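Local coordinates for putative cell adhesion protein (PDB 3LIU) that probably serves as a fimbrial subunit of the FimA/Mfa1 family, helping to build pili through which the bacterium adheres, at residues 148-153 / 159-164; 17-22 / 48-53. All coordinates share one frame; numbering follows the deposited sequence.

Both contacts belong to the part of the chain related to the major fimbrial subunit FimA, and they differ in kind. Interaction 2 (17-22 / 48-53) is buried: side chains of two strands meet face to face with no hydrogen bond between them. Interaction 1 (148-153 / 159-164) is a surface hairpin held by backbone hydrogen bonds at the margin of the same strand system. The centres of interactions 1 and 2 lie about 14 Å apart. The nearest atoms of interactions 1 and 2 are about 5 Å apart, so the two do not touch directly. Strand 141-144 joins them, pairing in parallel with strand 16-24 of interaction 2 and with strand 158-162 of interaction 1. Tyr-146 touches Ile-153 of interaction 1 and, on strand 16-24, Ala-20 and Ala-22.

Interaction 1: residues 148-153 / 159-164; sequences DEVGDI and SGKEVY
Asp-152 and Lys-161 face each other across a beta hairpin in which strand 151-155 runs antiparallel to strand 158-162. They form a non-hydrogen-bonded pair, their side chains at a slant to each other on one face. What meets is the carboxylate and the aliphatic stem: Asp-152 OD1 lies 3.5 Å from Lys-161 CG, whereas Lys-161 NZ stands 5.8 Å from Asp-152 OD1, too far for a salt bridge though probably close enough for mild attraction. A short acid and a long, flexible lysine suit this outward side.

On the other face, Ile-153 passes over Glu-162 at an angle, bringing its CD1 to 4.2 Å from Glu-162 CB. The isoleucine covers the stem of a buried acid whose chain bends at chi2 (67°), carrying OE1 to Tyr-146 N and OE2 to the N-H groups of Gly-145 and Gly-165; a weak bond from Tyr-164 N also reaches OE2. Such a cluster of donors would be expected to stabilise the negative charge.

Two glycines complete the hydrogen-bonded pairs, Gly-151 with Glu-162 and Gly-160 with Ile-153. At Gly-151 the positive phi (150°) would press any side chain against the preceding carbonyl. Its N-H reaches Glu-162 O in the carbonyl plane, on a lone pair, while Gly-160 N meets Ile-153 O nearly head-on at 2.9 Å. Beside the first bond, Val-150 lays its branch alongside the same acceptor, with CG1 3.2 Å from Glu-162 O.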
ATOM      1  N   ASP A 148     -17.669  13.711  20.885  1.00 21.05           N
ATOM      2  CA  ASP A 148     -18.537  12.794  20.132  1.00 23.14           C
ATOM      3  C   ASP A 148     -19.929  13.395  19.881  1.00 21.12           C
ATOM      4  O   ASP A 148     -20.913  12.694  19.634  1.00 21.25           O
ATOM      5  CB  ASP A 148     -18.616  11.418  20.819  1.00 23.23           C
ATOM      6  CG  ASP A 148     -19.150  11.490  22.220  1.00 31.03           C
ATOM      7  OD1 ASP A 148     -19.687  12.542  22.618  1.00 39.77           O
ATOM      8  OD2 ASP A 148     -19.044  10.465  22.932  1.00 47.94           O
ATOM      9  N   GLU A 149     -20.009  14.710  19.895  1.00 21.13           N
ATOM     10  CA  GLU A 149     -21.259  15.373  19.598  1.00 22.41           C
ATOM     11  C   GLU A 149     -20.905  16.790  19.136  1.00 19.46           C
ATOM     12  O   GLU A 149     -19.899  17.299  19.552  1.00 16.34           O
ATOM     13  CB  GLU A 149     -22.061  15.385  20.882  1.00 25.73           C
ATOM     14  CG  GLU A 149     -23.506  15.560  20.741  1.00 34.30           C
ATOM     15  CD  GLU A 149     -24.200  15.301  22.054  1.00 40.25           C
ATOM     16  OE1 GLU A 149     -24.008  16.090  22.999  1.00 40.11           O
ATOM     17  OE2 GLU A 149     -24.915  14.285  22.144  1.00 49.00           O
ATOM     18  N   VAL A 150     -21.709  17.398  18.268  1.00 19.04           N
ATOM     19  CA  VAL A 150     -21.489  18.785  17.850  1.00 21.27           C
ATOM     20  C   VAL A 150     -21.950  19.713  18.993  1.00 21.40           C
ATOM     21  O   VAL A 150     -22.929  19.428  19.665  1.00 20.86           O
ATOM     22  CB  VAL A 150     -22.237  19.080  16.517  1.00 19.33           C
ATOM     23  CG1 VAL A 150     -22.225  20.524  16.176  1.00 24.24           C
ATOM     24  CG2 VAL A 150     -21.602  18.287  15.399  1.00 23.22           C
ATOM     25  N   GLY A 151     -21.219  20.783  19.256  1.00 20.28           N
ATOM     26  CA  GLY A 151     -21.634  21.707  20.289  1.00 21.96           C
ATOM     27  C   GLY A 151     -20.503  22.433  20.983  1.00 22.86           C
ATOM     28  O   GLY A 151     -19.317  22.195  20.721  1.00 22.47           O
ATOM     29  N   ASP A 152     -20.873  23.321  21.891  1.00 21.94           N
ATOM     30  CA  ASP A 152     -19.889  24.179  22.517  1.00 23.55           C
ATOM     31  C   ASP A 152     -19.068  23.365  23.493  1.00 21.22           C
ATOM     32  O   ASP A 152     -19.611  22.634  24.274  1.00 22.53           O
ATOM     33  CB  ASP A 152     -20.569  25.385  23.160  1.00 23.54           C
ATOM     34  CG  ASP A 152     -21.286  26.257  22.132  1.00 27.14           C
ATOM     35  OD1 ASP A 152     -20.996  26.126  20.918  1.00 35.27           O
ATOM     36  OD2 ASP A 152     -22.149  27.064  22.519  1.00 33.34           O
ATOM     37  N   ILE A 153     -17.753  23.432  23.383  1.00 21.10           N
ATOM     38  CA  ILE A 153     -16.879  22.733  24.301  1.00 20.35           C
ATOM     39  C   ILE A 153     -15.744  23.655  24.705  1.00 21.14           C
ATOM     40  O   ILE A 153     -15.587  24.748  24.130  1.00 23.71           O
ATOM     41  CB  ILE A 153     -16.322  21.429  23.702  1.00 21.49           C
ATOM     42  CG1 ILE A 153     -15.336  21.703  22.552  1.00 20.70           C
ATOM     43  CG2 ILE A 153     -17.477  20.534  23.273  1.00 19.48           C
ATOM     44  CD1 ILE A 153     -14.584  20.445  22.073  1.00 21.06           C
ATOM     45  N   SER A 159     -12.470  28.044  24.837  1.00 20.59           N
ATOM     46  CA  SER A 159     -13.797  27.584  24.514  1.00 21.92           C
ATOM     47  C   SER A 159     -14.024  27.802  23.018  1.00 22.10           C
ATOM     48  O   SER A 159     -13.402  28.659  22.394  1.00 21.82           O
ATOM     49  CB  SER A 159     -14.855  28.302  25.362  1.00 21.90           C
ATOM     50  OG  SER A 159     -15.248  29.497  24.721  1.00 29.74           O
ATOM     51  N   GLY A 160     -14.891  26.980  22.447  1.00 20.49           N
ATOM     52  CA  GLY A 160     -15.190  27.045  21.029  1.00 18.80           C
ATOM     53  C   GLY A 160     -16.312  26.087  20.697  1.00 18.25           C
ATOM     54  O   GLY A 160     -17.250  25.926  21.471  1.00 17.86           O
ATOM     55  N   LYS A 161     -16.237  25.450  19.545  1.00 15.15           N
ATOM     56  CA  LYS A 161     -17.340  24.602  19.104  1.00 16.79           C
ATOM     57  C   LYS A 161     -16.818  23.431  18.316  1.00 14.55           C
ATOM     58  O   LYS A 161     -16.034  23.620  17.373  1.00 16.29           O
ATOM     59  CB  LYS A 161     -18.288  25.392  18.228  1.00 16.83           C
ATOM     60  CG  LYS A 161     -19.628  24.687  17.994  1.00 27.47           C
ATOM     61  CD  LYS A 161     -20.398  25.342  16.857  1.00 34.06           C
ATOM     62  CE  LYS A 161     -21.819  24.861  16.808  1.00 39.20           C
ATOM     63  NZ  LYS A 161     -22.301  24.796  15.425  1.00 36.37           N
ATOM     64  N   GLU A 162     -17.219  22.236  18.730  1.00 15.14           N
ATOM     65  CA  GLU A 162     -16.973  21.031  17.943  1.00 18.31           C
ATOM     66  C   GLU A 162     -17.968  21.033  16.763  1.00 16.09           C
ATOM     67  O   GLU A 162     -19.191  21.145  16.941  1.00 16.20           O
ATOM     68  CB  GLU A 162     -17.142  19.786  18.809  1.00 17.65           C
ATOM     69  CG  GLU A 162     -17.070  18.461  18.032  1.00 22.31           C
ATOM     70  CD  GLU A 162     -15.706  18.197  17.467  1.00 17.80           C
ATOM     71  OE1 GLU A 162     -14.700  18.514  18.148  1.00 13.18           O
ATOM     72  OE2 GLU A 162     -15.633  17.645  16.343  1.00 16.42           O
ATOM     73  N   VAL A 163     -17.429  20.943  15.558  1.00 17.16           N
ATOM     74  CA  VAL A 163     -18.218  21.109  14.352  1.00 15.08           C
ATOM     75  C   VAL A 163     -18.331  19.828  13.534  1.00 16.05           C
ATOM     76  O   VAL A 163     -19.073  19.779  12.574  1.00 17.93           O
ATOM     77  CB  VAL A 163     -17.682  22.269  13.474  1.00 16.45           C
ATOM     78  CG1 VAL A 163     -17.713  23.583  14.243  1.00 19.15           C
ATOM     79  CG2 VAL A 163     -16.287  21.974  12.920  1.00 14.87           C
ATOM     80  N   TYR A 164     -17.634  18.778  13.943  1.00 17.61           N
ATOM     81  CA  TYR A 164     -17.673  17.477  13.270  1.00 16.19           C
ATOM     82  C   TYR A 164     -18.387  16.463  14.160  1.00 15.63           C
ATOM     83  O   TYR A 164     -19.347  15.828  13.722  1.00 15.21           O
ATOM     84  CB  TYR A 164     -16.251  17.011  12.960  1.00 13.35           C
ATOM     85  CG  TYR A 164     -16.060  15.542  12.620  1.00 16.60           C
ATOM     86  CD1 TYR A 164     -16.505  15.018  11.403  1.00 14.70           C
ATOM     87  CD2 TYR A 164     -15.363  14.709  13.467  1.00 17.04           C
ATOM     88  CE1 TYR A 164     -16.309  13.662  11.065  1.00 17.89           C
ATOM     89  CE2 TYR A 164     -15.134  13.350  13.130  1.00 21.63           C
ATOM     90  CZ  TYR A 164     -15.611  12.848  11.926  1.00 20.27           C
ATOM     91  OH  TYR A 164     -15.417  11.517  11.595  1.00 28.85           O
TER

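Interaction 2: residues 17-22 / 48-53; sequences AQLALA and VGVFGV
Leu-19 and Val-50 make the closer of two apolar contacts between strands 16-24 and 45-52, which face each other across a buried core, packed through their side chains as in a beta sandwich, consistent with the transthyretin-like clan of the FimA family. The strands stand well apart, with 9.5 Å between Leu-19 CA and Val-50 CA, and the gap is bridged by branches alone. Leu-19 CD2 meets Val-50 CG2 at 3.9 Å, methyl against methyl, as the two side chains come from facing strands and pass alongside one another. Extension of the leucine explains its reach: CG is anti to the backbone N (chi1 -179°), and CD2 continues toward the valine.

The second apolar contact is slacker. Leu-21 CD1 comes to 4.4 Å from Val-48 CG1, where the CA atoms of the two residues are 8.8 Å apart. In both pairs the longer leucine reaches further into the gap than the valine, which, branched at CB, offers a methyl close to its own strand; hydrocarbon suits this buried interior.

Polar interaction across the contact is absent: no hydrogen bond links the segments, and the backbones bond elsewhere. Leu-19 pairs with Gln-77 of strand 71-80, and Ala-20 with Asn-142 of strand 141-144. Tyr-60 of strand 57-66 touches both Leu-19 and Val-48, Ile-144 of strand 141-144 packs on Leu-19, and strand 71-80 adds Val-74 against Leu-21.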
ATOM      1  N   ALA A  17     -11.748  32.636  11.342  1.00 24.02           N
ATOM      2  CA  ALA A  17     -11.972  31.680  12.413  1.00 22.30           C
ATOM      3  C   ALA A  17     -10.677  30.906  12.665  1.00 21.91           C
ATOM      4  O   ALA A  17      -9.668  31.093  11.972  1.00 18.92           O
ATOM      5  CB  ALA A  17     -13.116  30.729  12.043  1.00 22.10           C
ATOM      6  N   GLN A  18     -10.707  30.090  13.706  1.00 18.55           N
ATOM      7  CA  GLN A  18      -9.604  29.211  14.025  0.50 18.25           C
ATOM      8  C   GLN A  18     -10.122  27.781  13.946  1.00 17.09           C
ATOM      9  O   GLN A  18     -11.321  27.533  14.146  1.00 15.93           O
ATOM     10  CB  GLN A  18      -9.043  29.516  15.415  0.50 20.12           C
ATOM     11  CG  GLN A  18      -8.515  30.958  15.594  0.50 23.96           C
ATOM     12  CD  GLN A  18      -7.067  31.133  15.155  0.50 26.94           C
ATOM     13  OE1 GLN A  18      -6.234  30.239  15.332  0.50 21.34           O
ATOM     14  NE2 GLN A  18      -6.756  32.305  14.602  0.50 31.46           N
ATOM     15  N   LEU A  19      -9.222  26.859  13.630  1.00 14.47           N
ATOM     16  CA  LEU A  19      -9.525  25.445  13.497  1.00 14.14           C
ATOM     17  C   LEU A  19      -8.443  24.679  14.225  1.00 14.32           C
ATOM     18  O   LEU A  19      -7.251  24.934  14.004  1.00 14.81           O
ATOM     19  CB  LEU A  19      -9.542  25.025  12.026  1.00 15.36           C
ATOM     20  CG  LEU A  19      -9.866  23.549  11.787  1.00 17.55           C
ATOM     21  CD1 LEU A  19     -11.278  23.204  12.352  1.00 10.05           C
ATOM     22  CD2 LEU A  19      -9.775  23.218  10.318  1.00 16.91           C
ATOM     23  N   ALA A  20      -8.857  23.773  15.108  1.00 11.12           N
ATOM     24  CA  ALA A  20      -7.977  22.757  15.679  1.00 12.93           C
ATOM     25  C   ALA A  20      -8.613  21.403  15.412  1.00 12.28           C
ATOM     26  O   ALA A  20      -9.845  21.260  15.384  1.00 15.41           O
ATOM     27  CB  ALA A  20      -7.749  22.971  17.163  1.00 12.23           C
ATOM     28  N   LEU A  21      -7.775  20.406  15.216  1.00 12.35           N
ATOM     29  CA  LEU A  21      -8.251  19.122  14.685  1.00 17.50           C
ATOM     30  C   LEU A  21      -7.549  17.988  15.424  1.00 18.26           C
ATOM     31  O   LEU A  21      -6.371  18.080  15.661  1.00 22.25           O
ATOM     32  CB  LEU A  21      -8.029  19.082  13.157  1.00 16.55           C
ATOM     33  CG  LEU A  21      -8.606  17.909  12.366  1.00 22.73           C
ATOM     34  CD1 LEU A  21      -9.022  18.343  10.962  1.00 18.35           C
ATOM     35  CD2 LEU A  21      -7.642  16.718  12.323  1.00 22.27           C
ATOM     36  N   ALA A  22      -8.290  16.955  15.842  1.00 19.21           N
ATOM     37  CA  ALA A  22      -7.710  15.794  16.512  1.00 16.44           C
ATOM     38  C   ALA A  22      -7.909  14.523  15.678  1.00 17.06           C
ATOM     39  O   ALA A  22      -9.021  14.292  15.136  1.00 18.89           O
ATOM     40  CB  ALA A  22      -8.294  15.650  17.889  1.00 14.84           C
ATOM     41  N   VAL A  48      -3.446  19.493   6.502  1.00 14.03           N
ATOM     42  CA  VAL A  48      -4.889  19.705   6.523  1.00 15.12           C
ATOM     43  C   VAL A  48      -5.258  20.643   5.370  1.00 10.54           C
ATOM     44  O   VAL A  48      -4.661  21.718   5.185  1.00 10.24           O
ATOM     45  CB  VAL A  48      -5.326  20.303   7.867  1.00 13.90           C
ATOM     46  CG1 VAL A  48      -6.839  20.553   7.901  1.00 11.51           C
ATOM     47  CG2 VAL A  48      -4.875  19.393   9.051  1.00 13.50           C
ATOM     48  N   GLY A  49      -6.207  20.212   4.562  1.00  9.69           N
ATOM     49  CA  GLY A  49      -6.725  21.057   3.491  1.00 11.81           C
ATOM     50  C   GLY A  49      -8.135  21.439   3.855  1.00 11.39           C
ATOM     51  O   GLY A  49      -8.989  20.542   4.080  1.00 10.63           O
ATOM     52  N   VAL A  50      -8.391  22.744   3.921  1.00  9.72           N
ATOM     53  CA  VAL A  50      -9.753  23.254   4.207  1.00 11.39           C
ATOM     54  C   VAL A  50     -10.254  24.023   2.972  1.00 11.74           C
ATOM     55  O   VAL A  50      -9.651  25.026   2.594  1.00 11.38           O
ATOM     56  CB  VAL A  50      -9.704  24.239   5.405  1.00 11.48           C
ATOM     57  CG1 VAL A  50     -11.124  24.655   5.840  1.00  9.74           C
ATOM     58  CG2 VAL A  50      -8.966  23.616   6.574  1.00  7.79           C
ATOM     59  N   PHE A  51     -11.345  23.576   2.361  1.00 11.05           N
ATOM     60  CA  PHE A  51     -11.823  24.154   1.095  1.00 13.56           C
ATOM     61  C   PHE A  51     -13.268  24.643   1.251  1.00 14.80           C
ATOM     62  O   PHE A  51     -14.224  23.860   1.398  1.00 14.88           O
ATOM     63  CB  PHE A  51     -11.672  23.130  -0.055  1.00 14.84           C
ATOM     64  CG  PHE A  51     -10.241  22.722  -0.325  1.00 16.29           C
ATOM     65  CD1 PHE A  51      -9.446  23.424  -1.216  1.00 18.29           C
ATOM     66  CD2 PHE A  51      -9.684  21.647   0.332  1.00 13.66           C
ATOM     67  CE1 PHE A  51      -8.120  23.029  -1.459  1.00 18.06           C
ATOM     68  CE2 PHE A  51      -8.395  21.264   0.114  1.00 15.97           C
ATOM     69  CZ  PHE A  51      -7.599  21.950  -0.787  1.00 20.05           C
ATOM     70  N   GLY A  52     -13.429  25.953   1.253  1.00 14.43           N
ATOM     71  CA  GLY A  52     -14.750  26.532   1.462  1.00 18.16           C
ATOM     72  C   GLY A  52     -15.624  26.241   0.262  1.00 18.39           C
ATOM     73  O   GLY A  52     -15.129  26.103  -0.839  1.00 17.38           O
ATOM     74  N   VAL A  53     -16.929  26.140   0.466  1.00 21.92           N
ATOM     75  CA  VAL A  53     -17.806  25.810  -0.656  1.00 20.79           C
ATOM     76  C   VAL A  53     -17.821  26.932  -1.699  1.00 21.02           C
ATOM     77  O   VAL A  53     -18.093  26.667  -2.833  1.00 22.56           O
ATOM     78  CB  VAL A  53     -19.252  25.509  -0.203  1.00 23.46           C
ATOM     79  CG1 VAL A  53     -19.279  24.208   0.569  1.00 19.38           C
ATOM     80  CG2 VAL A  53     -19.804  26.655   0.598  1.00 15.50           C
TER